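Local structure of uncharacterized protein (Bdellovibrio bacteriovorus, 3TM8) at residues D22-V28 with R73-T79; I50-R54 with R66-K70; N252-H257 with M274-A278. The protein belongs to the HD-GYP family of cyclic-di-GMP phosphodiesterases, carries a two-iron centre in its HD domain, and probably acts in signalling. One frame throughout, in Å; residues are numbered along the deposited sequence. Where two conformers were deposited one is given.

Interaction 1: residues D22-V28 with R73-T79; sequences DYVSIRV and RKMYILT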
loop_
_atom_site.group_PDB
_atom_site.type_symbol
_atom_site.label_atom_id
_atom_site.label_comp_id
_atom_site.label_asym_id
_atom_site.label_seq_id
_atom_site.Cartn_x
_atom_site.Cartn_y
_atom_site.Cartn_z
ATOM N N ASP A 22 16.086 -26.481 6.748
ATOM C CA ASP A 22 15.730 -25.613 5.648
ATOM C C ASP A 22 14.775 -24.557 6.165
ATOM O O ASP A 22 13.963 -24.835 7.050
ATOM C CB ASP A 22 15.067 -26.422 4.534
ATOM C CG ASP A 22 16.023 -27.390 3.871
ATOM O OD1 ASP A 22 17.243 -27.131 3.899
ATOM O OD2 ASP A 22 15.553 -28.405 3.316
ATOM N N TYR A 23 14.892 -23.347 5.617
ATOM C CA TYR A 23 13.978 -22.251 5.913
ATOM C C TYR A 23 13.316 -21.753 4.636
ATOM O O TYR A 23 13.846 -21.925 3.536
ATOM C CB TYR A 23 14.729 -21.085 6.567
ATOM C CG TYR A 23 15.324 -21.420 7.909
ATOM C CD1 TYR A 23 14.634 -21.145 9.082
ATOM C CD2 TYR A 23 16.579 -22.016 8.008
ATOM C CE1 TYR A 23 15.179 -21.452 10.322
ATOM C CE2 TYR A 23 17.124 -22.330 9.237
ATOM C CZ TYR A 23 16.419 -22.046 10.386
ATOM O OH TYR A 23 16.955 -22.359 11.608
ATOM N N VAL A 24 12.151 -21.136 4.796
ATOM C CA VAL A 24 11.502 -20.436 3.696
ATOM C C VAL A 24 11.113 -19.046 4.172
ATOM O O VAL A 24 10.826 -18.839 5.354
ATOM C CB VAL A 24 10.273 -21.212 3.163
ATOM C CG1 VAL A 24 9.239 -21.377 4.246
ATOM C CG2 VAL A 24 9.679 -20.524 1.942
ATOM N N SER A 25 11.122 -18.087 3.251
ATOM C CA SER A 25 10.801 -16.720 3.620
ATOM C C SER A 25 9.294 -16.479 3.654
ATOM O O SER A 25 8.520 -17.090 2.910
ATOM C CB SER A 25 11.487 -15.722 2.682
ATOM O OG SER A 25 10.900 -15.748 1.401
ATOM N N ILE A 26 8.901 -15.595 4.557
ATOM C CA ILE A 26 7.537 -15.093 4.636
ATOM C C ILE A 26 7.609 -13.570 4.734
ATOM O O ILE A 26 8.607 -13.019 5.192
ATOM C CB ILE A 26 6.757 -15.688 5.841
ATOM C CG1 ILE A 26 7.411 -15.307 7.173
ATOM C CG2 ILE A 26 6.598 -17.201 5.695
ATOM C CD1 ILE A 26 6.485 -15.511 8.368
ATOM N N ARG A 27 6.557 -12.888 4.300
ATOM C CA ARG A 27 6.514 -11.438 4.426
ATOM C C ARG A 27 5.894 -11.068 5.760
ATOM O O ARG A 27 4.869 -11.606 6.162
ATOM C CB ARG A 27 5.762 -10.807 3.255
ATOM C CG ARG A 27 6.393 -11.164 1.926
ATOM C CD ARG A 27 5.925 -10.275 0.774
ATOM N NE ARG A 27 6.487 -10.784 -0.465
ATOM C CZ ARG A 27 5.948 -11.770 -1.173
ATOM N NH1 ARG A 27 4.787 -12.300 -0.795
ATOM N NH2 ARG A 27 6.557 -12.210 -2.268
ATOM N N VAL A 28 6.529 -10.138 6.457
ATOM C CA VAL A 28 6.126 -9.839 7.821
ATOM C C VAL A 28 4.714 -9.263 7.917
ATOM O O VAL A 28 4.056 -9.411 8.941
ATOM C CB VAL A 28 7.171 -8.934 8.510
ATOM C CG1 VAL A 28 6.675 -8.453 9.869
ATOM C CG2 VAL A 28 8.490 -9.696 8.648
ATOM N N ARG A 73 10.913 -6.809 6.796
ATOM C CA ARG A 73 10.276 -7.049 5.513
ATOM C C ARG A 73 10.032 -8.549 5.357
ATOM O O ARG A 73 8.890 -8.983 5.246
ATOM C CB ARG A 73 11.153 -6.541 4.371
ATOM C CG ARG A 73 11.521 -5.076 4.474
ATOM C CD ARG A 73 12.423 -4.665 3.321
ATOM N NE ARG A 73 13.002 -3.344 3.532
ATOM C CZ ARG A 73 14.109 -2.910 2.936
ATOM N NH1 ARG A 73 14.767 -3.696 2.088
ATOM N NH2 ARG A 73 14.561 -1.692 3.196
ATOM N N LYS A 74 11.106 -9.337 5.346
ATOM C CA LYS A 74 10.998 -10.788 5.302
ATOM C C LYS A 74 11.475 -11.375 6.613
ATOM O O LYS A 74 12.459 -10.912 7.206
ATOM C CB LYS A 74 11.856 -11.385 4.181
ATOM C CG LYS A 74 11.514 -10.940 2.774
ATOM C CD LYS A 74 10.306 -11.661 2.228
ATOM C CE LYS A 74 10.126 -11.336 0.754
ATOM N NZ LYS A 74 10.193 -9.865 0.530
ATOM N N MET A 75 10.773 -12.412 7.056
ATOM C CA MET A 75 11.247 -13.270 8.122
ATOM C C MET A 75 11.251 -14.677 7.560
ATOM O O MET A 75 10.932 -14.877 6.386
ATOM C CB MET A 75 10.369 -13.154 9.363
ATOM C CG MET A 75 10.642 -11.883 10.163
ATOM S SD MET A 75 9.591 -11.705 11.613
ATOM C CE MET A 75 10.218 -13.028 12.641
ATOM N N TYR A 76 11.628 -15.647 8.387
ATOM C CA TYR A 76 11.870 -16.992 7.904
ATOM C C TYR A 76 11.196 -17.995 8.817
ATOM O O TYR A 76 11.088 -17.778 10.029
ATOM C CB TYR A 76 13.390 -17.244 7.800
ATOM C CG TYR A 76 13.979 -16.228 6.861
ATOM C CD1 TYR A 76 14.013 -16.463 5.493
ATOM C CD2 TYR A 76 14.397 -14.987 7.323
ATOM C CE1 TYR A 76 14.499 -15.510 4.614
ATOM C CE2 TYR A 76 14.883 -14.019 6.446
ATOM C CZ TYR A 76 14.927 -14.287 5.093
ATOM O OH TYR A 76 15.394 -13.331 4.212
ATOM N N ILE A 77 10.723 -19.087 8.227
ATOM C CA ILE A 77 10.140 -20.176 8.998
ATOM C C ILE A 77 10.816 -21.461 8.561
ATOM O O ILE A 77 11.388 -21.537 7.470
ATOM C CB ILE A 77 8.605 -20.280 8.787
ATOM C CG1 ILE A 77 8.278 -20.630 7.331
ATOM C CG2 ILE A 77 7.923 -18.997 9.244
ATOM C CD1 ILE A 77 6.780 -20.859 7.030
ATOM N N LEU A 78 10.765 -22.476 9.412
ATOM C CA LEU A 78 11.255 -23.787 9.017
ATOM C C LEU A 78 10.393 -24.312 7.882
ATOM O O LEU A 78 9.167 -24.251 7.942
ATOM C CB LEU A 78 11.196 -24.755 10.196
ATOM C CG LEU A 78 12.166 -24.412 11.327
ATOM C CD1 LEU A 78 11.776 -25.179 12.584
ATOM C CD2 LEU A 78 13.603 -24.718 10.922
ATOM N N THR A 79 11.034 -24.845 6.856
ATOM C CA THR A 79 10.300 -25.379 5.721
ATOM C C THR A 79 9.329 -26.462 6.180
ATOM O O THR A 79 8.242 -26.617 5.627
ATOM C CB THR A 79 11.282 -25.899 4.670
ATOM O OG1 THR A 79 12.193 -24.839 4.342
ATOM C CG2 THR A 79 10.552 -26.355 3.416
HETATM O O HOH W 1 13.576 -24.234 2.043
#
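Val24 and Ile77 meet across a backbone pair that gives and takes both of its hydrogen bonds: Val24 N donates to Ile77 O at 2.8 Å, and Ile77 N returns the bond to Val24 O. Their side chains lie side by side and point the same way. Ile77 can be followed outward. Its CB branches into CG1, wedged between backbone N and carbonyl carbon (chi1 64°), and CG2. From that position CG1 presses on Val24 CG1 at 3.3 Å, tighter than usual carbon contact; CD1 beyond it touches both Val24 CG1 and Ile26 CG2, 3.9 Å from the latter, while CG2 meets Ile26 CD1. The Ile26 and Ile77 side chains cross at about a right angle. The same mutual exchange recurs at Ile26 and Met75, and two single bonds, Thr79 N to Asp22 O and Val28 N to Arg73 O, close the ends. The result is an antiparallel pairing of strands 23-27 and 74-78, packed against hairpin 41-45/48-53 and helix 82-97, whose Tyr85 covers Ile26 and Ile77. Tyr76 also makes backbone hydrogen bonds with Tyr42. On the face of Ser25 and Tyr76, Tyr76 CE1 lies 3.6 Å from Ser25 CB. Further along that face Arg27 and Lys74 run together, Arg27 NE 3.9 Å from Lys74 NZ, their like charges probably offset by Glu125, which forms salt bridges to both; Glu122 adds a second bridge to Arg27 and Asn118 a hydrogen bond. At the other end Leu78 CD2 makes an off-centre CH-pi contact with the Tyr23 ring, 4.2 Å from its centroid, and a water links Tyr23 O to Thr79 OG1.

Interaction 2: residues I50-R54 with R66-K70; sequences ILYLR and RLKDK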
loop_
_atom_site.group_PDB
_atom_site.type_symbol
_atom_site.label_atom_id
_atom_site.label_comp_id
_atom_site.label_asym_id
_atom_site.label_seq_id
_atom_site.Cartn_x
_atom_site.Cartn_y
_atom_site.Cartn_z
ATOM N N ILE A 50 17.759 -16.201 13.407
ATOM C CA ILE A 50 17.649 -16.039 14.845
ATOM C C ILE A 50 16.191 -16.105 15.282
ATOM O O ILE A 50 15.356 -15.322 14.824
ATOM C CB ILE A 50 18.238 -14.687 15.288
ATOM C CG1 ILE A 50 19.613 -14.454 14.651
ATOM C CG2 ILE A 50 18.297 -14.623 16.795
ATOM C CD1 ILE A 50 20.631 -15.536 14.917
ATOM N N LEU A 51 15.878 -17.043 16.165
ATOM C CA LEU A 51 14.505 -17.209 16.632
ATOM C C LEU A 51 13.985 -15.915 17.255
ATOM O O LEU A 51 14.636 -15.338 18.126
ATOM C CB LEU A 51 14.442 -18.340 17.656
ATOM C CG LEU A 51 13.088 -18.662 18.279
ATOM C CD1 LEU A 51 12.114 -19.107 17.213
ATOM C CD2 LEU A 51 13.265 -19.753 19.338
ATOM N N TYR A 52 12.813 -15.468 16.806
ATOM C CA TYR A 52 12.234 -14.220 17.283
ATOM C C TYR A 52 10.771 -14.396 17.719
ATOM O O TYR A 52 10.371 -13.892 18.768
ATOM C CB TYR A 52 12.362 -13.126 16.215
ATOM C CG TYR A 52 11.865 -11.774 16.669
ATOM C CD1 TYR A 52 12.392 -11.163 17.799
ATOM C CD2 TYR A 52 10.886 -11.095 15.958
ATOM C CE1 TYR A 52 11.939 -9.922 18.218
ATOM C CE2 TYR A 52 10.432 -9.863 16.367
ATOM C CZ TYR A 52 10.960 -9.274 17.493
ATOM O OH TYR A 52 10.520 -8.039 17.917
ATOM N N LEU A 53 9.979 -15.100 16.911
ATOM C CA LEU A 53 8.595 -15.398 17.264
ATOM C C LEU A 53 8.454 -16.886 17.545
ATOM O O LEU A 53 8.974 -17.723 16.805
ATOM C CB LEU A 53 7.648 -14.991 16.132
ATOM C CG LEU A 53 7.845 -13.573 15.588
ATOM C CD1 LEU A 53 6.883 -13.316 14.432
ATOM C CD2 LEU A 53 7.673 -12.525 16.678
ATOM N N ARG A 54 7.730 -17.213 18.603
ATOM C CA ARG A 54 7.611 -18.602 19.021
ATOM C C ARG A 54 6.207 -19.133 18.839
ATOM O O ARG A 54 5.247 -18.376 18.848
ATOM C CB ARG A 54 8.040 -18.732 20.475
ATOM C CG ARG A 54 9.524 -18.555 20.661
ATOM C CD ARG A 54 9.862 -18.292 22.100
ATOM N NE ARG A 54 11.305 -18.233 22.294
ATOM C CZ ARG A 54 12.061 -17.196 21.950
ATOM N NH1 ARG A 54 11.512 -16.124 21.388
ATOM N NH2 ARG A 54 13.368 -17.233 22.165
ATOM N N ARG A 66 5.777 -5.639 18.401
ATOM C CA ARG A 66 6.898 -6.554 18.211
ATOM C C ARG A 66 7.365 -6.603 16.754
ATOM O O ARG A 66 8.477 -7.047 16.469
ATOM C CB ARG A 66 6.521 -7.966 18.667
ATOM C CG ARG A 66 6.039 -8.074 20.107
ATOM C CD ARG A 66 5.826 -9.530 20.489
ATOM N NE ARG A 66 7.091 -10.259 20.523
ATOM C CZ ARG A 66 7.219 -11.568 20.337
ATOM N NH1 ARG A 66 6.154 -12.322 20.092
ATOM N NH2 ARG A 66 8.422 -12.125 20.391
ATOM N N LEU A 67 6.507 -6.167 15.835
ATOM C CA LEU A 67 6.812 -6.227 14.412
ATOM C C LEU A 67 6.927 -4.841 13.781
ATOM O O LEU A 67 7.107 -4.732 12.571
ATOM C CB LEU A 67 5.744 -7.043 13.675
ATOM C CG LEU A 67 5.636 -8.484 14.175
ATOM C CD1 LEU A 67 4.506 -9.232 13.463
ATOM C CD2 LEU A 67 6.971 -9.211 14.012
ATOM N N LYS A 68 6.819 -3.801 14.604
ATOM C CA LYS A 68 6.839 -2.418 14.125
ATOM C C LYS A 68 8.156 -1.709 14.428
ATOM O O LYS A 68 8.842 -2.039 15.391
ATOM C CB LYS A 68 5.679 -1.635 14.750
ATOM C CG LYS A 68 4.306 -2.046 14.228
ATOM C CD LYS A 68 3.166 -1.436 15.031
ATOM C CE LYS A 68 3.132 0.080 14.920
ATOM N NZ LYS A 68 4.007 0.752 15.921
ATOM N N ASP A 69 8.494 -0.721 13.604
ATOM C CA ASP A 69 9.658 0.141 13.838
ATOM C C ASP A 69 10.989 -0.602 13.763
ATOM O O ASP A 69 11.996 -0.128 14.294
ATOM C CB ASP A 69 9.559 0.842 15.199
ATOM C CG ASP A 69 8.326 1.687 15.328
ATOM O OD1 ASP A 69 8.268 2.747 14.668
ATOM O OD2 ASP A 69 7.419 1.295 16.091
ATOM N N LYS A 70 10.995 -1.746 13.088
ATOM C CA LYS A 70 12.173 -2.605 13.054
ATOM C C LYS A 70 12.629 -2.883 11.622
ATOM O O LYS A 70 13.503 -3.711 11.398
ATOM C CB LYS A 70 11.862 -3.906 13.793
ATOM C CG LYS A 70 11.638 -3.695 15.304
ATOM C CD LYS A 70 10.716 -4.755 15.880
ATOM C CE LYS A 70 10.428 -4.552 17.359
ATOM N NZ LYS A 70 9.945 -3.193 17.733
HETATM O O HOH W 2 8.417 -15.090 21.344
#
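Tyr52 reaches the 66-70 segment with its hydroxyl, which donates to Arg66 O at 2.7 Å. The bond lies in the carbonyl plane on a lone pair, and the carbonyl oxygen sits at the ring edge, in the plane of the ring. With CG anti to the backbone N (chi1 -176°), the ring extends across the gap between backbones whose nearest CA atoms, those of Leu53 and Arg66, are 9.1 Å apart. Lys70 crosses the phenol at about a right angle, its CE 3.5 Å from Tyr52 OH. The Arg66 guanidinium stands over the Tyr52 ring, too far for more than a weak cation-pi attraction. Leu53 and Arg66 slide past each other in opposite directions, and Leu53 CD2 sits over one face of the guanidinium, towards its rim, 3.7 Å from Arg66 NH1. Leu53 CD1 turns to Leu67 CD2 at 4.1 Å, and Phe59 touches both leucines.

The second shell fixes these groups. Tyr52 and Leu53 both pair with Ala41 in a classic beta bulge on strand 48-53, consistent with two consecutive side chains both reaching the 66-70 segment. Asp57 forms a salt bridge with Arg66 NH1 and also accepts from Arg54 N. A water accepts from Arg66 NH2 and Arg54 NH1, and Lys70 NZ is held by Lys68 O and Lys65 O. The phenol therefore satisfies a backbone carbonyl, while the carboxylate of Asp57 probably offsets the charge of a guanidinium laid against aliphatic leucine.

Interaction 3: residues N252-H257 with M274-A278; sequences NIIGQH and MDPLA. With FE (Fe (III) ion), chain E.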
loop_
_atom_site.group_PDB
_atom_site.type_symbol
_atom_site.label_atom_id
_atom_site.label_comp_id
_atom_site.label_asym_id
_atom_site.label_seq_id
_atom_site.Cartn_x
_atom_site.Cartn_y
_atom_site.Cartn_z
ATOM N N ASN A 252 -1.361 2.922 -16.539
ATOM C CA ASN A 252 -1.518 4.373 -16.527
ATOM C C ASN A 252 -1.267 4.975 -15.157
ATOM O O ASN A 252 -0.622 6.007 -15.041
ATOM C CB ASN A 252 -2.914 4.777 -16.991
ATOM C CG ASN A 252 -3.142 4.493 -18.457
ATOM O OD1 ASN A 252 -2.196 4.242 -19.209
ATOM N ND2 ASN A 252 -4.404 4.535 -18.878
ATOM N N ILE A 253 -1.792 4.342 -14.115
ATOM C CA ILE A 253 -1.599 4.855 -12.767
ATOM C C ILE A 253 -0.120 4.779 -12.357
ATOM O O ILE A 253 0.439 5.734 -11.815
ATOM C CB ILE A 253 -2.519 4.145 -11.770
ATOM C CG1 ILE A 253 -3.971 4.572 -12.020
ATOM C CG2 ILE A 253 -2.104 4.448 -10.337
ATOM C CD1 ILE A 253 -4.994 3.673 -11.335
ATOM N N ILE A 254 0.529 3.657 -12.640
ATOM C CA ILE A 254 1.948 3.540 -12.329
ATOM C C ILE A 254 2.755 4.660 -13.003
ATOM O O ILE A 254 3.610 5.302 -12.370
ATOM C CB ILE A 254 2.481 2.142 -12.706
ATOM C CG1 ILE A 254 1.888 1.100 -11.758
ATOM C CG2 ILE A 254 4.006 2.112 -12.650
ATOM C CD1 ILE A 254 2.101 -0.330 -12.202
ATOM N N GLY A 255 2.454 4.921 -14.272
ATOM C CA GLY A 255 3.212 5.887 -15.046
ATOM C C GLY A 255 2.811 7.339 -14.881
ATOM O O GLY A 255 3.634 8.222 -15.110
ATOM N N GLN A 256 1.562 7.602 -14.498
ATOM C CA GLN A 256 1.040 8.976 -14.521
ATOM C C GLN A 256 0.769 9.573 -13.142
ATOM O O GLN A 256 0.322 10.714 -13.037
ATOM C CB GLN A 256 -0.248 9.066 -15.356
ATOM C CG GLN A 256 -0.113 8.624 -16.793
ATOM C CD GLN A 256 -1.460 8.619 -17.511
ATOM O OE1 GLN A 256 -2.482 9.001 -16.940
ATOM N NE2 GLN A 256 -1.465 8.183 -18.765
ATOM N N HIS A 257 1.012 8.809 -12.082
ATOM C CA HIS A 257 0.538 9.236 -10.769
ATOM C C HIS A 257 1.312 10.415 -10.176
ATOM O O HIS A 257 0.899 10.954 -9.155
ATOM C CB HIS A 257 0.569 8.072 -9.783
ATOM C CG HIS A 257 1.955 7.707 -9.348
ATOM N ND1 HIS A 257 2.713 6.749 -9.986
ATOM C CD2 HIS A 257 2.742 8.212 -8.367
ATOM C CE1 HIS A 257 3.899 6.663 -9.403
ATOM N NE2 HIS A 257 3.942 7.544 -8.420
ATOM N N MET A 274 -4.425 12.911 -19.208
ATOM C CA MET A 274 -4.274 11.829 -18.241
ATOM C C MET A 274 -5.489 10.931 -18.105
ATOM O O MET A 274 -6.614 11.346 -18.358
ATOM C CB MET A 274 -3.975 12.409 -16.868
ATOM C CG MET A 274 -2.575 12.911 -16.688
ATOM S SD MET A 274 -2.481 13.648 -15.069
ATOM C CE MET A 274 -2.552 12.190 -14.022
ATOM N N ASP A 275 -5.249 9.701 -17.666
ATOM C CA ASP A 275 -6.319 8.819 -17.235
ATOM C C ASP A 275 -6.936 9.476 -16.000
ATOM O O ASP A 275 -6.227 9.786 -15.045
ATOM C CB ASP A 275 -5.724 7.449 -16.885
ATOM C CG ASP A 275 -6.772 6.411 -16.549
ATOM O OD1 ASP A 275 -7.795 6.770 -15.930
ATOM O OD2 ASP A 275 -6.558 5.224 -16.893
ATOM N N PRO A 276 -8.254 9.719 -16.013
ATOM C CA PRO A 276 -8.887 10.373 -14.864
ATOM C C PRO A 276 -8.618 9.636 -13.549
ATOM O O PRO A 276 -8.518 10.270 -12.497
ATOM C CB PRO A 276 -10.382 10.339 -15.213
ATOM C CG PRO A 276 -10.513 9.296 -16.278
ATOM C CD PRO A 276 -9.235 9.352 -17.048
ATOM N N LEU A 277 -8.489 8.316 -13.602
ATOM C CA LEU A 277 -8.225 7.572 -12.377
ATOM C C LEU A 277 -6.817 7.844 -11.839
ATOM O O LEU A 277 -6.594 7.797 -10.627
ATOM C CB LEU A 277 -8.475 6.073 -12.581
ATOM C CG LEU A 277 -9.935 5.714 -12.896
ATOM C CD1 LEU A 277 -10.060 4.233 -13.212
ATOM C CD2 LEU A 277 -10.854 6.096 -11.743
ATOM N N ALA A 278 -5.875 8.143 -12.733
ATOM C CA ALA A 278 -4.529 8.520 -12.300
ATOM C C ALA A 278 -4.511 9.896 -11.631
ATOM O O ALA A 278 -3.695 10.144 -10.751
ATOM C CB ALA A 278 -3.530 8.465 -13.457
HETATM FE FE FE E . 5.325 7.910 -6.736
HETATM O O HOH W 3 3.794 8.134 -5.590
#
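Gln256 and Asp275 are joined by a side-chain-to-backbone bond: Asp275 N donates to Gln256 OE1 at 2.9 Å, arriving in the carbonyl plane on a lone pair. The extended Gln256 chain carries its amide across to the turn before helix 276-293, where OE1 also lies near Met274 CA. One helical turn earlier, Asn252 ND2 donates to Asp275 OD2 at 3.0 Å, almost straight at 177°. The bond lies in the plane of the amide and uses the anti lone pair of the carboxylate oxygen, although amide and carboxylate planes stand 72° apart. The other amide atom, Asn252 OD1, accepts from Gln248 NE2.

Asp275 is the N-cap of the second helix. Its CG stands anti to the backbone N (chi1 -175°), and OD1 accepts from Leu277 N at 2.9 Å. The same carboxylate therefore caps its own helix through OD1 and holds helix 248-256 through OD2. The helix N terminus would probably stabilise its negative charge. Between these polar links the packing is apolar: Ala278 CB lies 3.8 Å from Gln256 CB, and Ile253 CG1 lies against Ala278 CA. Separately, Met274 CE, bent back by chi3, comes 3.4 Å from Gln256 O.

His257, the next residue, has both ring nitrogens engaged. ND1 donates to Ile253 O at 3.1 Å, with a weak second bond to Ile254 O, and the Ile253 oxygen lies in the ring plane. This fixes the ring's rotation and presents NE2 to an iron ion at 2.2 Å. Asp204, His232, Glu258 and a water also bind that iron. Asp204 additionally binds the second iron, giving the Asp-bridged two-metal centre characteristic of the HD domain, consistent with HD-GYP phosphodiesterases.

From the N terminus, strand 23-27 leads through the hairpin 41-45/48-53 and the loop that follows it to strand 74-78, where interaction 1 closes the excursion. Interaction 2 lies within that excursion, closing a shorter loop between strand 48-53 and residues 66-70. The two touch directly: Met75 CE packs on Leu53 CD1 and Tyr52 CD2, and Val28 CG1 on Leu67 CB, making one N-terminal unit. Interaction 3 follows in series, closing the helix-free link from helix 248-256 to helix 276-293 in the HD domain. It lies about 35 Å from interaction 1 and about 37 Å from interaction 2, centre to centre, on the opposite side of the chain's centre.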